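PDB 4G2A: YARHG domain-containing protein from Legionella pneumophila subsp. pneumophila, which is of unknown function but is thought to bind nutrients, and joins a DUF4424-type beta-rich region to a helical YARHG domain. Local coordinates for residues Ser11-Val16 with Ile21-Glu26; Cys48-Lys53 with Val157-Lys162. One frame throughout, in Å; residues are numbered along the deposited sequence.

Interaction 1 of 2, residues Ser11-Val16 with Ile21-Glu26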
loop_
_atom_site.group_PDB
_atom_site.type_symbol
_atom_site.label_atom_id
_atom_site.label_comp_id
_atom_site.label_asym_id
_atom_site.label_seq_id
_atom_site.Cartn_x
_atom_site.Cartn_y
_atom_site.Cartn_z
ATOM N N SER A 11 -7.246 7.288 -5.610
ATOM C CA SER A 11 -8.684 7.549 -5.557
ATOM C C SER A 11 -9.271 7.496 -6.953
ATOM O O SER A 11 -8.577 7.841 -7.924
ATOM C CB SER A 11 -8.960 8.922 -4.941
ATOM O OG SER A 11 -8.838 8.948 -3.527
ATOM N N LEU A 12 -10.540 7.062 -7.058
ATOM C CA LEU A 12 -11.279 7.079 -8.330
ATOM C C LEU A 12 -11.456 8.539 -8.789
ATOM O O LEU A 12 -11.546 9.409 -7.909
ATOM C CB LEU A 12 -12.697 6.440 -8.168
ATOM C CG LEU A 12 -12.840 4.931 -8.183
ATOM C CD1 LEU A 12 -14.276 4.552 -8.011
ATOM C CD2 LEU A 12 -12.313 4.314 -9.481
ATOM N N PRO A 13 -11.563 8.861 -10.100
ATOM C CA PRO A 13 -11.927 10.241 -10.464
ATOM C C PRO A 13 -13.364 10.479 -10.014
ATOM O O PRO A 13 -14.144 9.522 -9.918
ATOM C CB PRO A 13 -11.801 10.275 -12.002
ATOM C CG PRO A 13 -11.302 8.945 -12.419
ATOM C CD PRO A 13 -11.560 7.986 -11.288
ATOM N N ILE A 14 -13.715 11.716 -9.673
ATOM C CA ILE A 14 -15.081 11.963 -9.239
ATOM C C ILE A 14 -15.677 13.142 -10.013
ATOM O O ILE A 14 -14.933 14.029 -10.429
ATOM C CB ILE A 14 -15.170 12.164 -7.700
ATOM C CG1 ILE A 14 -14.348 13.350 -7.205
ATOM C CG2 ILE A 14 -14.810 10.900 -6.949
ATOM C CD1 ILE A 14 -15.140 14.298 -6.427
ATOM N N PRO A 15 -17.014 13.216 -10.167
ATOM C CA PRO A 15 -17.594 14.405 -10.810
ATOM C C PRO A 15 -17.816 15.539 -9.800
ATOM O O PRO A 15 -18.093 15.282 -8.629
ATOM C CB PRO A 15 -18.926 13.894 -11.370
ATOM C CG PRO A 15 -19.275 12.673 -10.556
ATOM C CD PRO A 15 -18.066 12.258 -9.746
ATOM N N VAL A 16 -17.700 16.800 -10.267
ATOM C CA VAL A 16 -17.913 18.010 -9.469
ATOM C C VAL A 16 -19.426 18.134 -9.172
ATOM O O VAL A 16 -19.800 18.467 -8.045
ATOM C CB VAL A 16 -17.336 19.258 -10.197
ATOM C CG1 VAL A 16 -17.627 20.548 -9.431
ATOM C CG2 VAL A 16 -15.837 19.110 -10.426
ATOM N N ILE A 21 -23.251 10.313 -16.512
ATOM C CA ILE A 21 -22.037 9.643 -16.968
ATOM C C ILE A 21 -21.825 8.424 -16.078
ATOM O O ILE A 21 -21.738 8.573 -14.855
ATOM C CB ILE A 21 -20.784 10.592 -16.945
ATOM C CG1 ILE A 21 -20.994 11.956 -17.683
ATOM C CG2 ILE A 21 -19.492 9.849 -17.368
ATOM C CD1 ILE A 21 -21.036 11.918 -19.184
ATOM N N LYS A 22 -21.734 7.219 -16.681
ATOM C CA LYS A 22 -21.517 5.996 -15.902
ATOM C C LYS A 22 -20.102 5.487 -16.098
ATOM O O LYS A 22 -19.528 5.623 -17.175
ATOM C CB LYS A 22 -22.578 4.907 -16.186
ATOM C CG LYS A 22 -22.645 4.347 -17.593
ATOM C CD LYS A 22 -23.783 3.323 -17.714
ATOM C CE LYS A 22 -23.793 2.633 -19.062
ATOM N NZ LYS A 22 -24.975 1.742 -19.242
HETATM N N MSE A 23 -19.519 4.959 -15.020
HETATM C CA MSE A 23 -18.180 4.377 -15.017
HETATM C C MSE A 23 -18.367 2.921 -15.372
HETATM O O MSE A 23 -19.060 2.224 -14.645
HETATM C CB MSE A 23 -17.525 4.590 -13.654
HETATM C CG MSE A 23 -16.027 4.545 -13.719
HETATM SE SE MSE A 23 -15.302 4.511 -11.929
HETATM C CE MSE A 23 -14.910 6.347 -11.696
ATOM N N VAL A 24 -17.889 2.482 -16.541
ATOM C CA VAL A 24 -18.196 1.132 -16.990
ATOM C C VAL A 24 -17.059 0.129 -16.744
ATOM O O VAL A 24 -17.332 -1.066 -16.662
ATOM C CB VAL A 24 -18.698 1.092 -18.455
ATOM C CG1 VAL A 24 -20.093 1.705 -18.567
ATOM C CG2 VAL A 24 -17.735 1.793 -19.395
ATOM N N SER A 25 -15.813 0.597 -16.594
ATOM C CA SER A 25 -14.678 -0.282 -16.319
ATOM C C SER A 25 -13.489 0.500 -15.786
ATOM O O SER A 25 -13.359 1.692 -16.044
ATOM C CB SER A 25 -14.264 -1.067 -17.565
ATOM O OG SER A 25 -13.415 -0.309 -18.413
ATOM N N GLU A 26 -12.642 -0.183 -15.012
ATOM C CA GLU A 26 -11.398 0.344 -14.439
ATOM C C GLU A 26 -10.329 -0.734 -14.503
ATOM O O GLU A 26 -10.640 -1.924 -14.456
ATOM C CB GLU A 26 -11.560 0.829 -12.978
ATOM C CG GLU A 26 -12.770 1.709 -12.656
ATOM C CD GLU A 26 -14.083 0.947 -12.601
ATOM O OE1 GLU A 26 -14.120 -0.137 -11.976
ATOM O OE2 GLU A 26 -15.053 1.389 -13.256
#
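Leu12 and Pro13 meet the end of Met23, a selenomethionine, in a buried apolar contact between the strand 10-15 and the start of the long strand 21-33. The tight part surrounds the selenium and its methyl. Both leucine methyls approach SE from one side, with Leu12 CD2 at 3.9 Å and Leu12 CD1 at 4.1 Å from Met23 SE. Met23 CE packs on both leucine methyls and on the proline, 3.8 Å from Pro13 CD and 3.7 Å from Pro13 O. Met23 leaves its strand nearly straight, CG anti to the backbone N (chi1 -157°), and turns only at chi3 (-97°), which lays CE against the proline. Pro13 O also accepts a hydrogen bond from Trp167 NE1, and Trp167 touches Met23 as well. The contact is looser toward Glu26, where just the aliphatic CG approaches, 4.1 Å from Leu12 CD2. The bend at chi2 (74°) belongs to a chain whose carboxylate serves another partner: Glu26 OE1 is hydrogen-bonded to Thr175 OG1. The partly exposed Val24 and Ser25 mark the solvent side of this strand. CA atoms of Pro13 and Met23 are 9.7 Å apart, and the Met23 side chain makes most of the link. The chemistry is mainly dispersion between a polarisable selenium, methyls, a proline ring and the Pro13 carbonyl oxygen, so shape and burial rather than bond direction probably hold the pair together.

Interaction 2 of 2, residues Cys48-Lys53 with Val157-Lys162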
loop_
_atom_site.group_PDB
_atom_site.type_symbol
_atom_site.label_atom_id
_atom_site.label_comp_id
_atom_site.label_asym_id
_atom_site.label_seq_id
_atom_site.Cartn_x
_atom_site.Cartn_y
_atom_site.Cartn_z
ATOM N N CYS A 48 -3.741 3.829 -13.672
ATOM C CA CYS A 48 -5.179 3.601 -13.625
ATOM C C CYS A 48 -5.847 3.989 -14.913
ATOM O O CYS A 48 -5.688 5.105 -15.369
ATOM C CB CYS A 48 -5.811 4.347 -12.453
ATOM S SG CYS A 48 -4.909 4.208 -10.890
ATOM N N ASN A 49 -6.670 3.096 -15.443
ATOM C CA ASN A 49 -7.457 3.370 -16.615
ATOM C C ASN A 49 -8.908 3.305 -16.217
ATOM O O ASN A 49 -9.257 2.533 -15.329
ATOM C CB ASN A 49 -7.126 2.432 -17.796
ATOM C CG ASN A 49 -7.511 3.088 -19.102
ATOM O OD1 ASN A 49 -6.762 3.897 -19.651
ATOM N ND2 ASN A 49 -8.725 2.831 -19.584
ATOM N N PHE A 50 -9.739 4.160 -16.829
ATOM C CA PHE A 50 -11.166 4.270 -16.547
ATOM C C PHE A 50 -11.912 4.478 -17.833
ATOM O O PHE A 50 -11.460 5.228 -18.707
ATOM C CB PHE A 50 -11.479 5.442 -15.587
ATOM C CG PHE A 50 -10.549 5.605 -14.416
ATOM C CD1 PHE A 50 -10.765 4.903 -13.232
ATOM C CD2 PHE A 50 -9.441 6.439 -14.498
ATOM C CE1 PHE A 50 -9.864 5.013 -12.156
ATOM C CE2 PHE A 50 -8.550 6.551 -13.427
ATOM C CZ PHE A 50 -8.777 5.843 -12.257
ATOM N N THR A 51 -13.068 3.841 -17.944
ATOM C CA THR A 51 -13.921 3.964 -19.119
ATOM C C THR A 51 -15.221 4.557 -18.622
ATOM O O THR A 51 -15.818 4.028 -17.687
ATOM C CB THR A 51 -14.074 2.593 -19.821
ATOM O OG1 THR A 51 -12.793 2.000 -20.025
ATOM C CG2 THR A 51 -14.778 2.683 -21.129
ATOM N N PHE A 52 -15.620 5.675 -19.197
ATOM C CA PHE A 52 -16.850 6.386 -18.845
ATOM C C PHE A 52 -17.773 6.424 -20.023
ATOM O O PHE A 52 -17.296 6.597 -21.144
ATOM C CB PHE A 52 -16.546 7.827 -18.407
ATOM C CG PHE A 52 -15.772 7.953 -17.119
ATOM C CD1 PHE A 52 -16.430 7.988 -15.897
ATOM C CD2 PHE A 52 -14.391 8.080 -17.131
ATOM C CE1 PHE A 52 -15.715 8.120 -14.712
ATOM C CE2 PHE A 52 -13.676 8.216 -15.948
ATOM C CZ PHE A 52 -14.339 8.251 -14.743
ATOM N N LYS A 53 -19.085 6.299 -19.795
ATOM C CA LYS A 53 -20.037 6.395 -20.889
ATOM C C LYS A 53 -21.096 7.496 -20.644
ATOM O O LYS A 53 -21.738 7.537 -19.589
ATOM C CB LYS A 53 -20.732 5.050 -21.191
ATOM C CG LYS A 53 -21.460 5.094 -22.541
ATOM C CD LYS A 53 -22.271 3.854 -22.862
ATOM C CE LYS A 53 -23.275 4.078 -23.985
ATOM N NZ LYS A 53 -24.564 4.653 -23.482
ATOM N N VAL A 157 -1.640 -0.337 1.641
ATOM C CA VAL A 157 -1.834 0.070 0.249
ATOM C C VAL A 157 -3.337 0.279 0.155
ATOM O O VAL A 157 -4.107 -0.561 0.619
ATOM C CB VAL A 157 -1.195 -0.865 -0.829
ATOM C CG1 VAL A 157 -1.302 -2.331 -0.447
ATOM C CG2 VAL A 157 -1.760 -0.617 -2.222
ATOM N N ARG A 158 -3.737 1.485 -0.250
ATOM C CA ARG A 158 -5.146 1.853 -0.269
ATOM C C ARG A 158 -5.529 2.505 -1.574
ATOM O O ARG A 158 -4.690 3.061 -2.278
ATOM C CB ARG A 158 -5.495 2.804 0.902
ATOM C CG ARG A 158 -4.761 2.577 2.216
ATOM C CD ARG A 158 -5.151 3.659 3.179
ATOM N NE ARG A 158 -4.204 3.868 4.280
ATOM C CZ ARG A 158 -4.265 3.247 5.456
ATOM N NH1 ARG A 158 -5.198 2.325 5.683
ATOM N NH2 ARG A 158 -3.402 3.547 6.417
ATOM N N TYR A 159 -6.824 2.450 -1.875
ATOM C CA TYR A 159 -7.455 3.044 -3.050
ATOM C C TYR A 159 -8.927 3.295 -2.739
ATOM O O TYR A 159 -9.628 2.347 -2.394
ATOM C CB TYR A 159 -7.287 2.145 -4.277
ATOM C CG TYR A 159 -7.503 2.864 -5.588
ATOM C CD1 TYR A 159 -8.783 3.029 -6.111
ATOM C CD2 TYR A 159 -6.433 3.418 -6.288
ATOM C CE1 TYR A 159 -8.991 3.709 -7.304
ATOM C CE2 TYR A 159 -6.630 4.084 -7.496
ATOM C CZ TYR A 159 -7.911 4.212 -8.008
ATOM O OH TYR A 159 -8.124 4.860 -9.201
ATOM N N VAL A 160 -9.388 4.571 -2.844
ATOM C CA VAL A 160 -10.780 4.949 -2.577
ATOM C C VAL A 160 -11.666 4.570 -3.786
ATOM O O VAL A 160 -11.468 5.066 -4.893
ATOM C CB VAL A 160 -10.945 6.431 -2.176
ATOM C CG1 VAL A 160 -12.420 6.793 -1.986
ATOM C CG2 VAL A 160 -10.138 6.750 -0.912
ATOM N N LEU A 161 -12.649 3.681 -3.530
ATOM C CA LEU A 161 -13.578 3.129 -4.504
ATOM C C LEU A 161 -15.035 3.471 -4.186
ATOM O O LEU A 161 -15.850 3.445 -5.104
ATOM C CB LEU A 161 -13.413 1.596 -4.553
ATOM C CG LEU A 161 -12.100 1.056 -5.178
ATOM C CD1 LEU A 161 -11.908 -0.434 -4.871
ATOM C CD2 LEU A 161 -12.051 1.291 -6.671
ATOM N N LYS A 162 -15.369 3.777 -2.906
ATOM C CA LYS A 162 -16.737 4.074 -2.457
ATOM C C LYS A 162 -17.353 5.305 -3.167
ATOM O O LYS A 162 -18.577 5.414 -3.275
ATOM C CB LYS A 162 -16.783 4.289 -0.932
ATOM C CG LYS A 162 -16.630 3.010 -0.112
ATOM C CD LYS A 162 -17.044 3.228 1.350
ATOM C CE LYS A 162 -16.405 2.242 2.308
ATOM N NZ LYS A 162 -16.768 2.507 3.739
#
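Tyr159 and Phe50 point toward each other from strands 155-160 and 43-54, and the phenol oxygen of one meets the ring edge of the other. This polar-to-aromatic approach is the closest in the contact: Tyr159 OH lies 3.3 Å from Phe50 CZ and 3.4 Å from Phe50 CE1, near the plane of the phenylalanine ring. The oxygen therefore faces the rim of C-H groups and not the pi cloud. In Tyr159 a chi1 of -161° swings the ring away from the backbone N and carries the hydroxyl toward strand 43-54.

The second kind of interaction is sulfur-aromatic. Cys48 SG lies 5.0 Å from the centroid of the Tyr159 ring and 69° off its normal, an oblique approach. Its nearest ring carbon is Tyr159 CE2, 3.8 Å away, and SG is also 3.7 Å from Tyr159 OH. The hydroxyl thus touches both the sulfur and the Phe50 ring.

The third element is the packing around the pair. Phe50 meets His141 edge-to-face, while Tyr143 lies against Tyr159; both partners belong to strand 136-150, which pairs with each of the two strands that carry the contact. CA atoms of Cys48 and Tyr159 stand 10.8 Å apart, so these two strands meet through their side chains and not through their backbones. All three touching residues are buried. The partially positive C-H edge of Phe50 suits the phenol oxygen, and the polarisable sulfur suits the tyrosine ring, so weak electrostatic matching probably adds to dispersion here, without a hydrogen bond between the two segments.

How the interactions relate
Interactions 1 and 2 are adjoining parts of one buried, largely apolar region, their centres about 7 Å apart, and both lie in the strand-rich part of the chain. Side chains join them directly: Pro13 CD packs 3.5 Å from Phe50 CE1. Leu12 CD1 lies 3.5 Å from Leu161 O. The backbones are coupled as well, since strands 21-33 and 43-54 are antiparallel neighbours with probable hydrogen bonds from Lys53 N to Lys22 O (2.7 Å) and from Val24 N to Thr51 O (2.8 Å). Strands 10-15 and 155-160 are likewise neighbours, running parallel. No ligand site is established for either contact.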